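Local coordinates for extracellular invertase (Aspergillus kawachii, PDB 5XH8), which probably hydrolyses the terminal beta-fructofuranoside bond of sucrose and, as a glycoside hydrolase family 32 enzyme with high transfructosylation activity, transfers fructosyl groups to make fructooligosaccharides such as 1-kestose, at residues D41-Y46 against V97-V102; L53-F58 against I65-T70; T112-S117 against R170-F175. One frame throughout, in Å; residues are numbered along the deposited sequence.

Contact 1: D41-Y46 against V97-V102; sequences DPCLHY and VFDGSV. With GOL (glycerol), chain C.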
loop_
_atom_site.group_PDB
_atom_site.type_symbol
_atom_site.label_atom_id
_atom_site.label_comp_id
_atom_site.label_asym_id
_atom_site.label_seq_id
_atom_site.Cartn_x
_atom_site.Cartn_y
_atom_site.Cartn_z
ATOM N N ASP A 41 -1.295 1.566 24.469
ATOM C CA ASP A 41 -0.093 0.708 24.421
ATOM C C ASP A 41 1.164 1.564 24.532
ATOM O O ASP A 41 1.278 2.568 23.800
ATOM C CB ASP A 41 0.038 -0.017 23.076
ATOM C CG ASP A 41 -1.112 -0.941 22.750
ATOM O OD1 ASP A 41 -2.187 -0.827 23.368
ATOM O OD2 ASP A 41 -0.938 -1.773 21.818
ATOM N N PRO A 42 2.115 1.184 25.407
ATOM C CA PRO A 42 3.411 1.817 25.295
ATOM C C PRO A 42 4.094 1.343 23.990
ATOM O O PRO A 42 3.756 0.287 23.472
ATOM C CB PRO A 42 4.150 1.321 26.535
ATOM C CG PRO A 42 3.565 -0.036 26.773
ATOM C CD PRO A 42 2.117 0.104 26.412
ATOM N N CYS A 43 4.992 2.158 23.454
ATOM C CA CYS A 43 5.745 1.821 22.243
ATOM C C CYS A 43 6.805 2.889 22.055
ATOM O O CYS A 43 6.986 3.756 22.923
ATOM C CB CYS A 43 4.816 1.721 21.003
ATOM S SG CYS A 43 3.830 3.190 20.674
ATOM N N LEU A 44 7.565 2.786 20.969
ATOM C CA LEU A 44 8.461 3.847 20.509
ATOM C C LEU A 44 9.708 4.084 21.392
ATOM O O LEU A 44 10.542 4.925 21.029
ATOM C CB LEU A 44 7.659 5.162 20.286
ATOM C CG LEU A 44 8.347 6.463 19.831
ATOM C CD1 LEU A 44 7.522 7.219 18.803
ATOM C CD2 LEU A 44 8.662 7.365 21.006
ATOM N N HIS A 45 9.898 3.310 22.467
ATOM C CA HIS A 45 10.986 3.570 23.415
ATOM C C HIS A 45 12.365 3.522 22.722
ATOM O O HIS A 45 12.585 2.683 21.848
ATOM C CB HIS A 45 11.079 2.525 24.542
ATOM C CG HIS A 45 9.802 2.184 25.234
ATOM N ND1 HIS A 45 8.849 3.123 25.574
ATOM C CD2 HIS A 45 9.367 1.010 25.744
ATOM C CE1 HIS A 45 7.849 2.533 26.202
ATOM N NE2 HIS A 45 8.151 1.252 26.337
ATOM N N TYR A 46 13.289 4.383 23.122
ATOM C CA TYR A 46 14.663 4.279 22.628
ATOM C C TYR A 46 15.635 5.066 23.460
ATOM O O TYR A 46 15.285 6.108 24.019
ATOM C CB TYR A 46 14.779 4.729 21.160
ATOM C CG TYR A 46 14.593 6.216 20.899
ATOM C CD1 TYR A 46 13.322 6.796 20.856
ATOM C CD2 TYR A 46 15.702 7.056 20.671
ATOM C CE1 TYR A 46 13.152 8.154 20.583
ATOM C CE2 TYR A 46 15.537 8.410 20.396
ATOM C CZ TYR A 46 14.258 8.963 20.356
ATOM O OH TYR A 46 14.094 10.325 20.092
ATOM N N VAL A 97 -2.809 5.763 13.749
ATOM C CA VAL A 97 -1.433 5.415 14.011
ATOM C C VAL A 97 -1.461 4.339 15.083
ATOM O O VAL A 97 -1.939 4.583 16.206
ATOM C CB VAL A 97 -0.631 6.610 14.535
ATOM C CG1 VAL A 97 0.748 6.168 15.074
ATOM C CG2 VAL A 97 -0.471 7.650 13.442
ATOM N N PHE A 98 -0.954 3.160 14.736
ATOM C CA PHE A 98 -0.821 2.047 15.680
ATOM C C PHE A 98 0.637 1.970 16.168
ATOM O O PHE A 98 1.459 2.852 15.878
ATOM C CB PHE A 98 -1.319 0.747 15.023
ATOM C CG PHE A 98 -2.834 0.531 15.056
ATOM C CD1 PHE A 98 -3.750 1.519 15.499
ATOM C CD2 PHE A 98 -3.351 -0.673 14.589
ATOM C CE1 PHE A 98 -5.122 1.269 15.476
ATOM C CE2 PHE A 98 -4.725 -0.913 14.573
ATOM C CZ PHE A 98 -5.608 0.044 15.028
ATOM N N ASP A 99 0.957 0.940 16.941
ATOM C CA ASP A 99 2.244 0.854 17.611
ATOM C C ASP A 99 3.408 0.804 16.615
ATOM O O ASP A 99 3.267 0.298 15.511
ATOM C CB ASP A 99 2.322 -0.423 18.482
ATOM C CG ASP A 99 1.370 -0.410 19.676
ATOM O OD1 ASP A 99 0.992 0.697 20.124
ATOM O OD2 ASP A 99 1.018 -1.515 20.163
ATOM N N GLY A 100 4.560 1.287 17.061
ATOM C CA GLY A 100 5.801 1.140 16.339
ATOM C C GLY A 100 6.971 1.089 17.300
ATOM O O GLY A 100 6.807 1.319 18.526
ATOM N N SER A 101 8.150 0.817 16.737
ATOM C CA SER A 101 9.378 0.800 17.490
ATOM C C SER A 101 10.468 1.552 16.733
ATOM O O SER A 101 10.339 1.834 15.522
ATOM C CB SER A 101 9.804 -0.645 17.793
ATOM O OG SER A 101 9.877 -1.418 16.615
ATOM N N VAL A 102 11.539 1.867 17.468
ATOM C CA VAL A 102 12.567 2.778 16.984
ATOM C C VAL A 102 13.932 2.107 16.843
ATOM O O VAL A 102 14.447 1.487 17.792
ATOM C CB VAL A 102 12.671 4.016 17.891
ATOM C CG1 VAL A 102 13.893 4.889 17.535
ATOM C CG2 VAL A 102 11.367 4.811 17.803
HETATM C C1 GOL C . -2.009 -0.362 18.641
HETATM O O1 GOL C . -1.148 -0.986 17.702
HETATM C C2 GOL C . -3.005 -1.445 18.974
HETATM O O2 GOL C . -2.558 -2.227 20.107
HETATM C C3 GOL C . -4.366 -0.878 19.227
HETATM O O3 GOL C . -5.227 -1.906 18.736
HETATM O O HOH W 1 11.274 0.985 20.267
#
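The glycerol-binding pocket of the family 32 beta-propeller is lined where Asp-41 and Asp-99 meet, each on the first strand of its blade. Their side chains cross at about a right angle, with OD2 of Asp-41 2.6 Å from OD2 of Asp-99 and the two carboxylate planes 49° apart. Glycerol lies beside this pair. The backbone N of Asp-99 donates to glycerol O1 over 3.0 Å in a nearly straight bond (166°), while O3 sits above one face of the Phe-98 ring, toward its rim. Glycerol O2 also donates to OD2 of Asp-41, although the very short modelled separation leaves its exact length doubtful; Asp-171 OD1 is a further partner of the ligand. In the five-bladed propeller of this family the active site is a central pocket, and the Asp-Pro pair at 41-42 is consistent with the family motif whose aspartate is the nucleophile in relatives.

Farther from the ligand, the strands run roughly parallel but form no regular sheet pairing. One direct backbone bond joins them, from Leu-44 N to Gly-100 O (2.9 Å), and Cys-43 CB packs against the same carbonyl oxygen. Next to it, a water bridges the strands: it donates to His-45 O at 2.7 Å and accepts from Val-102 N at 2.9 Å. The His-45 ring itself turns to other partners, Gly-57 N and Ala-322 O. Val-102 turns both methyls to the other strand. CG1, anti to its backbone N (chi1 171°), makes an off-centre CH-pi contact 4.2 Å from the centroid of the Tyr-46 ring, whereas CG2 rests against Leu-44 O at 3.3 Å and approaches Leu-44 CG.

Contact 2: L53-F58 against I65-T70; sequences LFHVGF and ISSATT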
loop_
_atom_site.group_PDB
_atom_site.type_symbol
_atom_site.label_atom_id
_atom_site.label_comp_id
_atom_site.label_asym_id
_atom_site.label_seq_id
_atom_site.Cartn_x
_atom_site.Cartn_y
_atom_site.Cartn_z
ATOM N N LEU A 53 19.899 9.892 26.797
ATOM C CA LEU A 53 18.534 9.960 27.357
ATOM C C LEU A 53 17.713 8.800 26.879
ATOM O O LEU A 53 17.787 8.422 25.700
ATOM C CB LEU A 53 17.784 11.206 26.912
ATOM C CG LEU A 53 18.110 12.544 27.515
ATOM C CD1 LEU A 53 17.303 13.622 26.788
ATOM C CD2 LEU A 53 17.800 12.514 29.001
ATOM N N PHE A 54 16.895 8.277 27.784
ATOM C CA PHE A 54 15.983 7.229 27.467
ATOM C C PHE A 54 14.601 7.818 27.192
ATOM O O PHE A 54 14.019 8.497 28.046
ATOM C CB PHE A 54 15.922 6.217 28.589
ATOM C CG PHE A 54 15.134 4.996 28.248
ATOM C CD1 PHE A 54 15.483 4.213 27.137
ATOM C CD2 PHE A 54 14.044 4.625 29.002
ATOM C CE1 PHE A 54 14.767 3.071 26.812
ATOM C CE2 PHE A 54 13.318 3.492 28.678
ATOM C CZ PHE A 54 13.674 2.708 27.579
ATOM N N HIS A 55 14.082 7.522 26.004
ATOM C CA HIS A 55 12.781 7.999 25.549
ATOM C C HIS A 55 11.775 6.891 25.752
ATOM O O HIS A 55 12.039 5.766 25.351
ATOM C CB HIS A 55 12.819 8.348 24.065
ATOM C CG HIS A 55 13.642 9.550 23.756
ATOM N ND1 HIS A 55 13.135 10.637 23.085
ATOM C CD2 HIS A 55 14.922 9.858 24.067
ATOM C CE1 HIS A 55 14.072 11.556 22.976
ATOM N NE2 HIS A 55 15.169 11.107 23.557
ATOM N N VAL A 56 10.643 7.225 26.390
ATOM C CA VAL A 56 9.483 6.350 26.476
ATOM C C VAL A 56 8.345 6.906 25.590
ATOM O O VAL A 56 8.213 8.120 25.424
ATOM C CB VAL A 56 8.973 6.137 27.934
ATOM C CG1 VAL A 56 10.052 5.531 28.819
ATOM C CG2 VAL A 56 8.477 7.433 28.551
ATOM N N GLY A 57 7.515 6.027 25.047
ATOM C CA GLY A 57 6.413 6.417 24.171
ATOM C C GLY A 57 5.174 5.633 24.546
ATOM O O GLY A 57 5.261 4.603 25.218
ATOM N N PHE A 58 4.028 6.127 24.116
ATOM C CA PHE A 58 2.738 5.468 24.368
ATOM C C PHE A 58 1.656 6.073 23.484
ATOM O O PHE A 58 1.699 7.260 23.171
ATOM C CB PHE A 58 2.327 5.539 25.857
ATOM C CG PHE A 58 2.571 6.875 26.483
ATOM C CD1 PHE A 58 1.661 7.906 26.321
ATOM C CD2 PHE A 58 3.725 7.113 27.202
ATOM C CE1 PHE A 58 1.909 9.163 26.872
ATOM C CE2 PHE A 58 3.976 8.349 27.759
ATOM C CZ PHE A 58 3.072 9.387 27.589
ATOM N N ILE A 65 1.059 8.887 19.031
ATOM C CA ILE A 65 2.003 8.438 20.042
ATOM C C ILE A 65 2.573 9.697 20.696
ATOM O O ILE A 65 3.030 10.610 19.992
ATOM C CB ILE A 65 3.162 7.631 19.403
ATOM C CG1 ILE A 65 2.634 6.435 18.601
ATOM C CG2 ILE A 65 4.141 7.148 20.465
ATOM C CD1 ILE A 65 3.678 5.767 17.708
ATOM N N SER A 66 2.534 9.735 22.029
ATOM C CA SER A 66 3.201 10.757 22.827
ATOM C C SER A 66 4.454 10.169 23.481
ATOM O O SER A 66 4.652 8.944 23.495
ATOM C CB SER A 66 2.245 11.332 23.893
ATOM O OG SER A 66 1.273 12.138 23.270
ATOM N N SER A 67 5.284 11.048 24.030
ATOM C CA SER A 67 6.600 10.659 24.523
ATOM C C SER A 67 7.114 11.537 25.666
ATOM O O SER A 67 6.684 12.670 25.865
ATOM C CB SER A 67 7.600 10.646 23.348
ATOM O OG SER A 67 8.826 10.055 23.713
ATOM N N ALA A 68 8.031 10.964 26.429
ATOM C CA ALA A 68 8.768 11.659 27.486
ATOM C C ALA A 68 10.184 11.081 27.581
ATOM O O ALA A 68 10.441 9.977 27.069
ATOM C CB ALA A 68 8.055 11.484 28.823
ATOM N N THR A 69 11.089 11.824 28.226
ATOM C CA THR A 69 12.453 11.380 28.432
ATOM C C THR A 69 12.751 11.210 29.911
ATOM O O THR A 69 12.088 11.815 30.773
ATOM C CB THR A 69 13.478 12.363 27.841
ATOM O OG1 THR A 69 13.301 13.653 28.430
ATOM C CG2 THR A 69 13.317 12.477 26.307
ATOM N N THR A 70 13.744 10.368 30.192
ATOM C CA THR A 70 14.287 10.229 31.528
ATOM C C THR A 70 15.819 10.172 31.475
ATOM O O THR A 70 16.391 9.516 30.576
ATOM C CB THR A 70 13.717 9.020 32.250
ATOM O OG1 THR A 70 14.298 8.932 33.558
ATOM C CG2 THR A 70 13.973 7.714 31.504
HETATM O O HOH W 2 10.705 10.671 21.739
#
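Phe-54 to Phe-58 and Ser-66 to Thr-70 pair as the two arms of an antiparallel beta hairpin, whose strands follow strand 37-47 across the same propeller blade. Phe-54 with Thr-70, Val-56 with Ala-68 and Phe-58 with Ser-66 are hydrogen-bonded pairs; His-55 with Thr-69 and Gly-57 with Ser-67 are the non-hydrogen-bonded pairs between them.

On the face bearing His-55 and Thr-69, the two side chains lie side by side. Thr-69 CG2 sits over the centre of the imidazole, 3.5 Å from the ring centroid and 10° off its normal, a close CH-pi contact. The opposite face of that ring stacks on Tyr-46, so the imidazole is sandwiched. A water near its plane, 2.8 Å from His-55 ND1, donates to Ser-67 OG.

The other face of the hairpin is more apolar. Thr-70 CG2 lies at the edge of the Phe-54 ring and 3.8 Å from Phe-54 CB, Val-56 CG2 meets Ala-68 CB, and Phe-58 presents a ring face to Ser-66 O while its CE1 touches Ser-66 CB at 3.7 Å.

Val-56 O is gripped twice. Ser-67 OG, anti to its own backbone N (chi1 -170°), donates to Val-56 O at 2.7 Å from well above the carbonyl plane, and Ala-68 N donates to the same oxygen at 3.0 Å from the opposite face.

Contact 3: T112-S117 against R170-F175; sequences TLLYTS and RDPYVF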
loop_
_atom_site.group_PDB
_atom_site.type_symbol
_atom_site.label_atom_id
_atom_site.label_comp_id
_atom_site.label_asym_id
_atom_site.label_seq_id
_atom_site.Cartn_x
_atom_site.Cartn_y
_atom_site.Cartn_z
ATOM N N THR A 112 14.667 6.290 14.096
ATOM C CA THR A 112 13.877 5.926 12.931
ATOM C C THR A 112 12.745 5.020 13.413
ATOM O O THR A 112 12.980 3.932 13.897
ATOM C CB THR A 112 14.764 5.264 11.859
ATOM O OG1 THR A 112 15.728 6.226 11.379
ATOM C CG2 THR A 112 13.920 4.783 10.690
ATOM N N LEU A 113 11.517 5.512 13.302
ATOM C CA LEU A 113 10.317 4.788 13.752
ATOM C C LEU A 113 9.753 3.947 12.620
ATOM O O LEU A 113 9.451 4.479 11.542
ATOM C CB LEU A 113 9.247 5.787 14.202
ATOM C CG LEU A 113 7.863 5.232 14.549
ATOM C CD1 LEU A 113 7.915 4.387 15.790
ATOM C CD2 LEU A 113 6.880 6.384 14.721
ATOM N N LEU A 114 9.602 2.647 12.871
ATOM C CA LEU A 114 8.815 1.768 12.026
ATOM C C LEU A 114 7.507 1.478 12.776
ATOM O O LEU A 114 7.536 0.934 13.877
ATOM C CB LEU A 114 9.573 0.464 11.739
ATOM C CG LEU A 114 8.891 -0.561 10.832
ATOM C CD1 LEU A 114 8.654 -0.024 9.435
ATOM C CD2 LEU A 114 9.711 -1.839 10.764
ATOM N N TYR A 115 6.370 1.804 12.167
ATOM C CA TYR A 115 5.083 1.741 12.859
ATOM C C TYR A 115 3.959 1.291 11.957
ATOM O O TYR A 115 4.062 1.352 10.706
ATOM C CB TYR A 115 4.743 3.111 13.458
ATOM C CG TYR A 115 4.281 4.173 12.458
ATOM C CD1 TYR A 115 5.202 4.895 11.701
ATOM C CD2 TYR A 115 2.934 4.449 12.280
ATOM C CE1 TYR A 115 4.784 5.855 10.792
ATOM C CE2 TYR A 115 2.508 5.396 11.356
ATOM C CZ TYR A 115 3.436 6.101 10.616
ATOM O OH TYR A 115 3.017 7.061 9.732
ATOM N N THR A 116 2.875 0.851 12.582
ATOM C CA THR A 116 1.713 0.417 11.820
ATOM C C THR A 116 0.843 1.619 11.464
ATOM O O THR A 116 0.237 2.252 12.336
ATOM C CB THR A 116 0.886 -0.660 12.529
ATOM O OG1 THR A 116 1.701 -1.822 12.742
ATOM C CG2 THR A 116 -0.311 -1.063 11.651
ATOM N N SER A 117 0.789 1.887 10.163
ATOM C CA SER A 117 -0.016 2.935 9.554
ATOM C C SER A 117 -1.370 2.324 9.128
ATOM O O SER A 117 -1.394 1.348 8.389
ATOM C CB SER A 117 0.749 3.537 8.374
ATOM O OG SER A 117 1.421 2.559 7.596
ATOM N N ARG A 170 0.465 -6.157 12.703
ATOM C CA ARG A 170 0.812 -4.868 13.295
ATOM C C ARG A 170 1.854 -4.967 14.388
ATOM O O ARG A 170 2.303 -6.071 14.730
ATOM C CB ARG A 170 -0.459 -4.193 13.822
ATOM C CG ARG A 170 -1.279 -5.025 14.786
ATOM C CD ARG A 170 -2.369 -4.175 15.464
ATOM N NE ARG A 170 -3.211 -4.992 16.340
ATOM C CZ ARG A 170 -4.284 -5.704 15.969
ATOM N NH1 ARG A 170 -4.758 -5.671 14.715
ATOM N NH2 ARG A 170 -4.926 -6.445 16.886
ATOM N N ASP A 171 2.218 -3.799 14.918
ATOM C CA ASP A 171 3.091 -3.648 16.087
ATOM C C ASP A 171 4.528 -4.105 15.779
ATOM O O ASP A 171 5.104 -4.905 16.513
ATOM C CB ASP A 171 2.563 -4.406 17.313
ATOM C CG ASP A 171 1.104 -4.138 17.619
ATOM O OD1 ASP A 171 0.590 -3.058 17.269
ATOM O OD2 ASP A 171 0.479 -5.053 18.233
ATOM N N PRO A 172 5.117 -3.579 14.707
ATOM C CA PRO A 172 6.464 -4.020 14.361
ATOM C C PRO A 172 7.446 -3.721 15.492
ATOM O O PRO A 172 7.425 -2.601 16.068
ATOM C CB PRO A 172 6.787 -3.208 13.103
ATOM C CG PRO A 172 5.915 -1.989 13.206
ATOM C CD PRO A 172 4.650 -2.507 13.794
ATOM N N TYR A 173 8.261 -4.730 15.813
ATOM C CA TYR A 173 9.267 -4.648 16.873
ATOM C C TYR A 173 10.656 -4.909 16.286
ATOM O O TYR A 173 10.992 -6.051 15.925
ATOM C CB TYR A 173 8.948 -5.638 17.993
ATOM C CG TYR A 173 9.745 -5.359 19.245
ATOM C CD1 TYR A 173 9.264 -4.467 20.226
ATOM C CD2 TYR A 173 10.992 -5.937 19.442
ATOM C CE1 TYR A 173 10.007 -4.182 21.366
ATOM C CE2 TYR A 173 11.761 -5.644 20.577
ATOM C CZ TYR A 173 11.261 -4.767 21.544
ATOM O OH TYR A 173 12.020 -4.472 22.673
ATOM N N VAL A 174 11.434 -3.840 16.186
ATOM C CA VAL A 174 12.800 -3.905 15.686
ATOM C C VAL A 174 13.764 -4.376 16.788
ATOM O O VAL A 174 13.659 -3.990 17.983
ATOM C CB VAL A 174 13.286 -2.568 15.087
ATOM C CG1 VAL A 174 12.369 -2.097 13.990
ATOM C CG2 VAL A 174 13.452 -1.485 16.143
ATOM N N PHE A 175 14.693 -5.238 16.386
ATOM C CA PHE A 175 15.691 -5.778 17.312
ATOM C C PHE A 175 16.877 -6.384 16.562
ATOM O O PHE A 175 16.754 -6.729 15.390
ATOM C CB PHE A 175 15.092 -6.833 18.262
ATOM C CG PHE A 175 14.692 -8.110 17.589
ATOM C CD1 PHE A 175 13.526 -8.178 16.830
ATOM C CD2 PHE A 175 15.472 -9.270 17.721
ATOM C CE1 PHE A 175 13.149 -9.348 16.215
ATOM C CE2 PHE A 175 15.101 -10.438 17.084
ATOM C CZ PHE A 175 13.940 -10.478 16.326
#
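Pro-172 and Thr-116 form the tight half of a contact between two blades, in which strands 112-118 and 166-176 run antiparallel without pairing as a sheet. The proline ring is pressed into the backbone of the other strand: its CG lies 3.4 Å from Leu-114 O and 3.8 Å from Tyr-115 CA. Its CD is 3.2 Å from Thr-116 OG1. That hydroxyl, anti to the Thr-116 carbonyl carbon (chi1 -61°), reaches across to accept the backbone N-H of Asp-171 at 3.0 Å with an N-H...O angle of 147°. It is also hydrogen-bonded to Gln-136 OE1, which gives the oxygen a second polar partner and should help fix its rotation.

Packing is looser toward Val-174. There Leu-114 CD2 lies 4.0 Å from Pro-172 CB and 4.2 Å from Val-174 CG1, an apolar approach with no polar bond. At the other end lies the partly exposed Arg-170. Its CB packs on Thr-116 CG2 at 3.8 Å, but the extended chain from CG to NE carries the guanidinium away from strand 112-118 to salt bridges with Glu-134 and Glu-248.

The Asp-171 side chain sets off away from strand 112-118, though its end comes back nearer; Thr-249 is the strongest polar partner of the carboxylate, and OD1 also hydrogen-bonds glycerol. The bond from its backbone N to Thr-116 thus ties a pocket residue to the neighbouring blade. Arg-170, Asp-171 and Pro-172 spell the Arg-Asp-Pro motif of family 32, whose aspartate in relatives stabilises the transition state at the centre of the beta-propeller.

From the N terminus, strand 37-47 enters first and is followed by the hairpin of contact 2, which closes a short turn and lies nested inside the roughly 50-residue loop that contact 1 closes at strand 96-103. Contact 3 opens only after that, at strand 112-118, and closes a second loop of similar length at 166-176, so contacts 1 and 3 stand in series. Contact 2 builds one blade from within, whereas contacts 1 and 3 each bridge from one blade to the next. Backbone bonds between strands 37-47 and 54-60 join contacts 1 and 2; Phe-98 with Thr-116 and Ser-101 with Pro-172 join contacts 1 and 3.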